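Sister chromatid cohesion protein (Chaetomium thermophilum, PDB 5T8V) probably loads cohesin onto chromatin as the cohesin loader Scc2, this chain being its C-terminal HEAT-repeat fragment. Local coordinates at residues M76-P79 and L80-I84; I346-S349 and E350-A354; F385-N388 and R389-S393; N791-D794 and K795-A799. All blocks are in the same frame, centred on the assembly; numbering follows the deposited sequence.

Contact 1. Residues M76-P79 and L80-I84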
loop_
_atom_site.group_PDB
_atom_site.type_symbol
_atom_site.label_atom_id
_atom_site.label_comp_id
_atom_site.label_asym_id
_atom_site.label_seq_id
_atom_site.Cartn_x
_atom_site.Cartn_y
_atom_site.Cartn_z
ATOM N N MET A 76 -63.469 -32.469 -16.218
ATOM C CA MET A 76 -64.723 -31.833 -16.609
ATOM C C MET A 76 -65.883 -32.819 -16.605
ATOM O O MET A 76 -67.040 -32.411 -16.449
ATOM C CB MET A 76 -64.573 -31.211 -17.995
ATOM C CG MET A 76 -64.257 -32.223 -19.090
ATOM S SD MET A 76 -63.576 -31.464 -20.575
ATOM C CE MET A 76 -61.967 -30.935 -19.985
ATOM N N THR A 77 -65.602 -34.111 -16.776
ATOM C CA THR A 77 -66.659 -35.111 -16.872
ATOM C C THR A 77 -67.186 -35.544 -15.512
ATOM O O THR A 77 -68.287 -36.103 -15.442
ATOM C CB THR A 77 -66.153 -36.336 -17.637
ATOM O OG1 THR A 77 -65.455 -35.911 -18.815
ATOM C CG2 THR A 77 -67.315 -37.238 -18.045
ATOM N N VAL A 78 -66.435 -35.308 -14.439
ATOM C CA VAL A 78 -66.870 -35.666 -13.091
ATOM C C VAL A 78 -68.241 -35.050 -12.839
ATOM O O VAL A 78 -68.417 -33.841 -13.052
ATOM C CB VAL A 78 -65.853 -35.205 -12.034
ATOM C CG1 VAL A 78 -66.422 -35.363 -10.620
ATOM C CG2 VAL A 78 -64.562 -35.994 -12.173
ATOM N N PRO A 79 -69.232 -35.818 -12.391
ATOM C CA PRO A 79 -70.552 -35.232 -12.131
ATOM C C PRO A 79 -70.457 -34.043 -11.189
ATOM O O PRO A 79 -69.863 -34.123 -10.113
ATOM C CB PRO A 79 -71.335 -36.392 -11.507
ATOM C CG PRO A 79 -70.675 -37.615 -12.028
ATOM C CD PRO A 79 -69.221 -37.272 -12.160
ATOM N N LEU A 80 -71.045 -32.924 -11.612
ATOM C CA LEU A 80 -71.048 -31.724 -10.782
ATOM C C LEU A 80 -71.740 -31.978 -9.449
ATOM O O LEU A 80 -71.184 -31.691 -8.383
ATOM C CB LEU A 80 -71.736 -30.582 -11.531
ATOM C CG LEU A 80 -71.998 -29.295 -10.744
ATOM C CD1 LEU A 80 -70.698 -28.550 -10.485
ATOM C CD2 LEU A 80 -73.001 -28.423 -11.479
ATOM N N ASP A 81 -72.957 -32.529 -9.493
ATOM C CA ASP A 81 -73.794 -32.608 -8.299
ATOM C C ASP A 81 -73.091 -33.290 -7.133
ATOM O O ASP A 81 -73.350 -32.948 -5.973
ATOM C CB ASP A 81 -75.099 -33.340 -8.625
ATOM C CG ASP A 81 -76.245 -32.388 -8.919
ATOM O OD1 ASP A 81 -75.979 -31.222 -9.275
ATOM O OD2 ASP A 81 -77.415 -32.811 -8.795
ATOM N N ASP A 82 -72.203 -34.247 -7.405
ATOM C CA ASP A 82 -71.500 -34.949 -6.340
ATOM C C ASP A 82 -70.110 -34.374 -6.073
ATOM O O ASP A 82 -69.346 -34.962 -5.301
ATOM C CB ASP A 82 -71.420 -36.450 -6.647
ATOM C CG ASP A 82 -70.593 -36.769 -7.878
ATOM O OD1 ASP A 82 -69.684 -35.987 -8.225
ATOM O OD2 ASP A 82 -70.852 -37.824 -8.497
ATOM N N LEU A 83 -69.766 -33.246 -6.695
ATOM C CA LEU A 83 -68.603 -32.470 -6.278
ATOM C C LEU A 83 -68.985 -31.405 -5.258
ATOM O O LEU A 83 -68.206 -31.112 -4.344
ATOM C CB LEU A 83 -67.933 -31.811 -7.489
ATOM C CG LEU A 83 -66.877 -32.636 -8.231
ATOM C CD1 LEU A 83 -66.474 -31.942 -9.523
ATOM C CD2 LEU A 83 -65.653 -32.870 -7.361
ATOM N N ILE A 84 -70.176 -30.817 -5.405
ATOM C CA ILE A 84 -70.700 -29.930 -4.372
ATOM C C ILE A 84 -70.794 -30.670 -3.046
ATOM O O ILE A 84 -70.567 -30.092 -1.977
ATOM C CB ILE A 84 -72.067 -29.363 -4.800
ATOM C CG1 ILE A 84 -71.899 -28.384 -5.963
ATOM C CG2 ILE A 84 -72.766 -28.662 -3.632
ATOM C CD1 ILE A 84 -72.521 -28.863 -7.252
#
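V78 and P79 fold back onto D82 and L83 in a local contact where the loop after helix 56-71 turns into helix 81-96, near the N-terminal end of this largely helical fragment. The apolar half joins residues five apart and recalls a hydrophobic staple, though where the helix begins is uncertain. V78 and P79 have polyproline-like backbone angles (psi near 130°) before the chain turns helical. V78 presents CG1, set anti to the backbone N (chi1 170°), and L83 meets it crosswise, the two side chains lying at about a right angle with CG1 3.6 Å from L83 CD1. Beside this pair, the D82 carboxylate rests against the pyrrolidine ring: D82 OD2 is 3.4 Å from P79 CB and about as far from P79 CG. An alanine in place of D82 would lose the carboxylate and would probably leave the proline ring bare on that side, opening a gap next to L24 and F28 of helix 9-36, which D82 also touches. The backbone turn is held by L80 O, which accepts from both L83 N (2.7 Å) and I84 N (3.3 Å). Farther out, V78 O is hydrogen-bonded by R141 NH1, while the V78 side chain packs on L20 and P79 on K21. The inner branch point of the leucine is nearly as close as its methyl, with L83 CG 3.7 Å from V78 CG1.

Contact 2. Residues I346-S349 and E350-A354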
loop_
_atom_site.group_PDB
_atom_site.type_symbol
_atom_site.label_atom_id
_atom_site.label_comp_id
_atom_site.label_asym_id
_atom_site.label_seq_id
_atom_site.Cartn_x
_atom_site.Cartn_y
_atom_site.Cartn_z
ATOM N N ILE A 346 -42.839 -13.012 -37.543
ATOM C CA ILE A 346 -42.812 -13.002 -38.999
ATOM C C ILE A 346 -42.324 -14.358 -39.510
ATOM O O ILE A 346 -42.633 -14.752 -40.636
ATOM C CB ILE A 346 -41.930 -11.847 -39.535
ATOM C CG1 ILE A 346 -42.521 -10.485 -39.153
ATOM C CG2 ILE A 346 -41.790 -11.925 -41.055
ATOM C CD1 ILE A 346 -42.200 -10.025 -37.738
ATOM N N ILE A 347 -41.569 -15.071 -38.675
ATOM C CA ILE A 347 -41.006 -16.370 -39.022
ATOM C C ILE A 347 -41.752 -17.448 -38.252
ATOM O O ILE A 347 -42.149 -17.242 -37.098
ATOM C CB ILE A 347 -39.495 -16.434 -38.719
ATOM C CG1 ILE A 347 -38.726 -15.452 -39.605
ATOM C CG2 ILE A 347 -38.957 -17.849 -38.926
ATOM C CD1 ILE A 347 -38.676 -14.043 -39.065
ATOM N N GLN A 348 -41.944 -18.604 -38.896
ATOM C CA GLN A 348 -42.511 -19.767 -38.224
ATOM C C GLN A 348 -41.774 -21.052 -38.583
ATOM O O GLN A 348 -42.254 -22.139 -38.237
ATOM C CB GLN A 348 -44.003 -19.920 -38.556
ATOM C CG GLN A 348 -44.890 -18.814 -37.994
ATOM C CD GLN A 348 -44.875 -17.554 -38.838
ATOM O OE1 GLN A 348 -44.279 -17.520 -39.916
ATOM N NE2 GLN A 348 -45.530 -16.508 -38.350
ATOM N N SER A 349 -40.630 -20.965 -39.258
ATOM C CA SER A 349 -39.868 -22.136 -39.667
ATOM C C SER A 349 -38.389 -21.873 -39.438
ATOM O O SER A 349 -37.915 -20.750 -39.627
ATOM C CB SER A 349 -40.123 -22.476 -41.142
ATOM O OG SER A 349 -39.813 -21.375 -41.979
ATOM N N GLU A 350 -37.660 -22.915 -39.031
ATOM C CA GLU A 350 -36.235 -22.752 -38.764
ATOM C C GLU A 350 -35.470 -22.363 -40.020
ATOM O O GLU A 350 -34.419 -21.720 -39.930
ATOM C CB GLU A 350 -35.658 -24.038 -38.171
ATOM C CG GLU A 350 -34.143 -24.007 -38.009
ATOM C CD GLU A 350 -33.626 -25.088 -37.080
ATOM O OE1 GLU A 350 -34.428 -25.643 -36.298
ATOM O OE2 GLU A 350 -32.414 -25.384 -37.131
ATOM N N ALA A 351 -35.974 -22.742 -41.196
ATOM C CA ALA A 351 -35.292 -22.398 -42.438
ATOM C C ALA A 351 -35.508 -20.937 -42.805
ATOM O O ALA A 351 -34.569 -20.258 -43.236
ATOM C CB ALA A 351 -35.768 -23.308 -43.570
ATOM N N GLN A 352 -36.734 -20.435 -42.641
ATOM C CA GLN A 352 -37.012 -19.040 -42.956
ATOM C C GLN A 352 -36.195 -18.089 -42.094
ATOM O O GLN A 352 -35.964 -16.945 -42.499
ATOM C CB GLN A 352 -38.505 -18.752 -42.785
ATOM C CG GLN A 352 -38.929 -17.356 -43.229
ATOM C CD GLN A 352 -40.368 -17.036 -42.864
ATOM O OE1 GLN A 352 -41.174 -17.934 -42.619
ATOM N NE2 GLN A 352 -40.693 -15.749 -42.820
ATOM N N GLY A 353 -35.750 -18.536 -40.916
ATOM C CA GLY A 353 -34.952 -17.681 -40.057
ATOM C C GLY A 353 -33.500 -17.598 -40.468
ATOM O O GLY A 353 -32.825 -16.610 -40.163
ATOM N N ALA A 354 -32.993 -18.622 -41.157
ATOM C CA ALA A 354 -31.606 -18.592 -41.606
ATOM C C ALA A 354 -31.420 -17.646 -42.786
ATOM O O ALA A 354 -30.348 -17.048 -42.935
ATOM C CB ALA A 354 -31.143 -20.000 -41.975
#
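Q352 NE2 donates chiefly to the side-chain OE1 of Q356, just past the end of the short helix, and more weakly to the backbone oxygen of I346. The weak bond from Q352 NE2 to I346 O is 3.1 Å long and well bent at the hydrogen. The glutamine reaches back to the incoming loop because CG stands anti to the backbone N (chi1 -174°) and the chain beyond it is extended. Along this path the side chain crosses I347 obliquely, with its amide NE2 3.8 Å from I347 CG1; the other branch, I347 CG2, lies 3.8 Å from G353 N. S349 supplies the N-cap of helix 350-355: its OG accepts from Q352 N at 3.3 Å, the N-H pointing to the oxygen at 148°. For this the hydroxyl sits between the backbone N and the carbonyl carbon (chi1 57°). The backbone oxygen of S349 accepts a weak bond from G353 N at 3.4 Å. Around the cap, E350 OE2 forms a salt bridge with R568, and I347 is buried against T359 and D363 of helix 357-391 and Y567 of helix 556-574, its carbonyl oxygen hydrogen-bonded by R570.

Contact 3. Residues F385-N388 and R389-S393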
loop_
_atom_site.group_PDB
_atom_site.type_symbol
_atom_site.label_atom_id
_atom_site.label_comp_id
_atom_site.label_asym_id
_atom_site.label_seq_id
_atom_site.Cartn_x
_atom_site.Cartn_y
_atom_site.Cartn_z
ATOM N N PHE A 385 -32.145 -0.656 -2.460
ATOM C CA PHE A 385 -32.564 -0.700 -1.064
ATOM C C PHE A 385 -31.366 -0.881 -0.135
ATOM O O PHE A 385 -31.128 -0.061 0.765
ATOM C CB PHE A 385 -33.588 -1.814 -0.852
ATOM C CG PHE A 385 -34.232 -1.781 0.500
ATOM C CD1 PHE A 385 -35.216 -0.850 0.786
ATOM C CD2 PHE A 385 -33.849 -2.670 1.490
ATOM C CE1 PHE A 385 -35.809 -0.810 2.033
ATOM C CE2 PHE A 385 -34.442 -2.635 2.737
ATOM C CZ PHE A 385 -35.423 -1.703 3.007
ATOM N N ILE A 386 -30.582 -1.944 -0.349
ATOM C CA ILE A 386 -29.569 -2.303 0.642
ATOM C C ILE A 386 -28.455 -1.261 0.691
ATOM O O ILE A 386 -27.940 -0.946 1.770
ATOM C CB ILE A 386 -29.017 -3.718 0.383
ATOM C CG1 ILE A 386 -28.439 -3.850 -1.029
ATOM C CG2 ILE A 386 -30.111 -4.756 0.636
ATOM C CD1 ILE A 386 -27.697 -5.168 -1.261
ATOM N N VAL A 387 -28.060 -0.708 -0.457
ATOM C CA VAL A 387 -27.068 0.365 -0.432
ATOM C C VAL A 387 -27.653 1.601 0.236
ATOM O O VAL A 387 -27.033 2.209 1.120
ATOM C CB VAL A 387 -26.569 0.684 -1.854
ATOM C CG1 VAL A 387 -25.581 1.851 -1.826
ATOM C CG2 VAL A 387 -25.915 -0.540 -2.476
ATOM N N ASN A 388 -28.863 1.982 -0.175
ATOM C CA ASN A 388 -29.519 3.151 0.394
ATOM C C ASN A 388 -29.468 3.125 1.914
ATOM O O ASN A 388 -28.950 4.051 2.546
ATOM C CB ASN A 388 -30.967 3.228 -0.080
ATOM C CG ASN A 388 -31.755 4.292 0.653
ATOM O OD1 ASN A 388 -31.297 5.427 0.803
ATOM N ND2 ASN A 388 -32.934 3.923 1.142
ATOM N N ARG A 389 -30.006 2.070 2.526
ATOM C CA ARG A 389 -30.024 2.054 3.983
ATOM C C ARG A 389 -28.707 1.584 4.586
ATOM O O ARG A 389 -28.562 1.613 5.813
ATOM C CB ARG A 389 -31.181 1.201 4.497
ATOM C CG ARG A 389 -31.124 -0.256 4.138
ATOM C CD ARG A 389 -32.392 -0.960 4.601
ATOM N NE ARG A 389 -32.656 -0.759 6.029
ATOM C CZ ARG A 389 -33.410 0.215 6.534
ATOM N NH1 ARG A 389 -33.993 1.105 5.740
ATOM N NH2 ARG A 389 -33.582 0.303 7.847
ATOM N N ALA A 390 -27.744 1.160 3.765
ATOM C CA ALA A 390 -26.380 1.017 4.258
ATOM C C ALA A 390 -25.743 2.377 4.488
ATOM O O ALA A 390 -24.934 2.535 5.410
ATOM C CB ALA A 390 -25.538 0.200 3.276
ATOM N N LEU A 391 -26.106 3.372 3.676
ATOM C CA LEU A 391 -25.546 4.715 3.793
ATOM C C LEU A 391 -26.428 5.639 4.625
ATOM O O LEU A 391 -25.995 6.156 5.658
ATOM C CB LEU A 391 -25.333 5.316 2.398
ATOM C CG LEU A 391 -24.405 4.548 1.460
ATOM C CD1 LEU A 391 -24.324 5.265 0.127
ATOM C CD2 LEU A 391 -23.019 4.384 2.071
ATOM N N ASN A 392 -27.663 5.861 4.189
ATOM C CA ASN A 392 -28.536 6.862 4.800
ATOM C C ASN A 392 -29.207 6.375 6.081
ATOM O O ASN A 392 -30.360 6.719 6.348
ATOM C CB ASN A 392 -29.576 7.297 3.771
ATOM C CG ASN A 392 -28.946 7.852 2.506
ATOM O OD1 ASN A 392 -27.976 8.610 2.562
ATOM N ND2 ASN A 392 -29.491 7.470 1.355
ATOM N N SER A 393 -28.508 5.584 6.890
ATOM C CA SER A 393 -29.051 5.111 8.158
ATOM C C SER A 393 -28.608 6.016 9.304
ATOM O O SER A 393 -29.364 6.875 9.758
ATOM C CB SER A 393 -28.610 3.672 8.425
ATOM O OG SER A 393 -27.199 3.578 8.506
#
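The C-terminal turns of helix 357-391, a long helix of the HEAT-repeat array, bring F385 against R389 and N388 against N392, each pair spaced by one helical turn. F385 and R389 run side by side in the same direction, and the phenyl and guanidinium planes are only 16° apart. The aliphatic shaft makes the contact: R389 CG lies 4.3 Å above one face of the F385 ring, offset toward the rim, and R389 CD approaches the ring obliquely near CE2 and CZ. The arginine chain bends at chi3, and NH2 forms a salt bridge with E284. On another side of the helix V387 and L391 also lie alongside each other, V387 CG1 4.1 Å from L391 CD1, and both rest on M451 of helix 446-474. The main chain keeps its regular bonding through this region: R389 N donates to F385 O, A390 N to I386 O and L391 N to V387 O. N388 O closes the series, accepting from N392 N at 2.8 Å and, more weakly, from L391 N. N392 is where the backbone leaves helical geometry, and it is poorly ordered, so its side-chain bond to the turn before is placed with less certainty. N388 CG is anti to its backbone N (chi1 171°), which puts its amide on the side of the next turn, within reach of N392. There the two amides are steeply inclined to each other, and N392 ND2 gives N388 OD1 a hydrogen bond of 2.8 Å, the oxygen lying close to the amide plane of N392.

Contact 4. Residues N791-D794 and K795-A799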
loop_
_atom_site.group_PDB
_atom_site.type_symbol
_atom_site.label_atom_id
_atom_site.label_comp_id
_atom_site.label_asym_id
_atom_site.label_seq_id
_atom_site.Cartn_x
_atom_site.Cartn_y
_atom_site.Cartn_z
ATOM N N ASN A 791 35.913 3.189 5.053
ATOM C CA ASN A 791 35.902 3.558 6.464
ATOM C C ASN A 791 34.761 2.870 7.201
ATOM O O ASN A 791 34.918 2.426 8.348
ATOM C CB ASN A 791 35.790 5.079 6.593
ATOM C CG ASN A 791 35.649 5.536 8.030
ATOM O OD1 ASN A 791 34.537 5.657 8.548
ATOM N ND2 ASN A 791 36.776 5.800 8.682
ATOM N N VAL A 792 33.606 2.751 6.547
ATOM C CA VAL A 792 32.430 2.198 7.211
ATOM C C VAL A 792 32.670 0.740 7.576
ATOM O O VAL A 792 32.511 0.339 8.734
ATOM C CB VAL A 792 31.182 2.355 6.324
ATOM C CG1 VAL A 792 29.942 2.070 7.131
ATOM C CG2 VAL A 792 31.103 3.759 5.719
ATOM N N LEU A 793 33.057 -0.077 6.593
ATOM C CA LEU A 793 33.358 -1.478 6.870
ATOM C C LEU A 793 34.438 -1.605 7.936
ATOM O O LEU A 793 34.388 -2.509 8.779
ATOM C CB LEU A 793 33.784 -2.192 5.586
ATOM C CG LEU A 793 34.311 -3.623 5.741
ATOM C CD1 LEU A 793 33.366 -4.480 6.567
ATOM C CD2 LEU A 793 34.523 -4.260 4.378
ATOM N N ASP A 794 35.424 -0.707 7.918
ATOM C CA ASP A 794 36.432 -0.701 8.971
ATOM C C ASP A 794 35.778 -0.587 10.343
ATOM O O ASP A 794 36.054 -1.385 11.246
ATOM C CB ASP A 794 37.420 0.445 8.746
ATOM C CG ASP A 794 38.398 0.607 9.892
ATOM O OD1 ASP A 794 38.719 -0.405 10.549
ATOM O OD2 ASP A 794 38.844 1.748 10.137
ATOM N N LYS A 795 34.890 0.395 10.513
ATOM C CA LYS A 795 34.238 0.564 11.806
ATOM C C LYS A 795 33.271 -0.570 12.127
ATOM O O LYS A 795 32.987 -0.805 13.307
ATOM C CB LYS A 795 33.514 1.911 11.856
ATOM C CG LYS A 795 34.458 3.095 12.030
ATOM C CD LYS A 795 35.047 3.151 13.441
ATOM C CE LYS A 795 36.356 3.928 13.476
ATOM N NZ LYS A 795 37.484 3.167 12.860
ATOM N N VAL A 796 32.761 -1.280 11.120
ATOM C CA VAL A 796 31.966 -2.475 11.387
ATOM C C VAL A 796 32.849 -3.571 11.970
ATOM O O VAL A 796 32.500 -4.210 12.970
ATOM C CB VAL A 796 31.253 -2.951 10.108
ATOM C CG1 VAL A 796 30.466 -4.233 10.372
ATOM C CG2 VAL A 796 30.325 -1.871 9.579
ATOM N N LEU A 797 34.009 -3.804 11.349
ATOM C CA LEU A 797 34.925 -4.822 11.851
ATOM C C LEU A 797 35.427 -4.475 13.247
ATOM O O LEU A 797 35.609 -5.365 14.086
ATOM C CB LEU A 797 36.102 -4.990 10.888
ATOM C CG LEU A 797 35.864 -5.897 9.680
ATOM C CD1 LEU A 797 36.994 -5.748 8.676
ATOM C CD2 LEU A 797 35.729 -7.350 10.115
ATOM N N GLN A 798 35.662 -3.189 13.516
ATOM C CA GLN A 798 36.129 -2.800 14.844
ATOM C C GLN A 798 35.014 -2.910 15.875
ATOM O O GLN A 798 35.245 -3.370 16.999
ATOM C CB GLN A 798 36.699 -1.384 14.806
ATOM C CG GLN A 798 38.150 -1.336 14.360
ATOM C CD GLN A 798 38.694 0.073 14.284
ATOM O OE1 GLN A 798 37.953 1.047 14.424
ATOM N NE2 GLN A 798 39.998 0.192 14.061
ATOM N N ALA A 799 33.797 -2.498 15.516
ATOM C CA ALA A 799 32.655 -2.679 16.402
ATOM C C ALA A 799 32.276 -4.144 16.574
ATOM O O ALA A 799 31.487 -4.462 17.470
ATOM C CB ALA A 799 31.450 -1.899 15.875
#
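D794 OD2 and K795 NZ form a salt bridge of 3.4 Å, and the same ammonium donates to Q798 OE1 at 2.7 Å, so that one lysine end joins a carboxylate and an amide on the flank of the helix. The lysine gets there by folding: bends at chi2 and chi4 curl its chain back, and it runs alongside D794 in the same direction. NZ reaches the glutamine oxygen from above the carbonyl plane, 38° out of it. The amide and the carboxylate are themselves turned well apart, with D794 OD1 3.8 Å from Q798 CD. A leucine at Q798 would take away the amide oxygen and would probably leave K795 NZ less firmly held, with the salt bridge to D794 its remaining tie here. This group lies on helix 791-801, in a part of the HEAT-repeat array that resembles PDS5 in sequence. The helical backbone bonds, among them Q798 N to D794 O at 2.9 Å, bring D794 and Q798 one turn apart, with K795 between them in sequence. On the buried face L793 CD1 touches L797 CG at 4.2 Å and V796 CB at 4.4 Å. Beyond this shell, helix 839-852 packs on L793 through I848, on D794 through K851 and A852, and on L797 through A852. V792 and V796 both meet V737, and L797 also touches F757.

From the N terminus the four contacts follow in series; each is local, between residues a few positions apart, and none nests within or crosses another. Contact 1 closes the turn from the loop after helix 56-71 into helix 81-96. Contact 2 closes the loop entering helix 350-355, and contact 3 lies at the far end of the next helix, 357-391, their centres about 49 Å apart. Contacts 1 and 2 thus belong to helix starts and contact 3 to a helix end. Contact 4 occupies the first turns of helix 791-801, across the chain's centre from the other three, its centre about 111 Å from that of contact 1. No two touch; they are joined through the intervening helices of the elongated array.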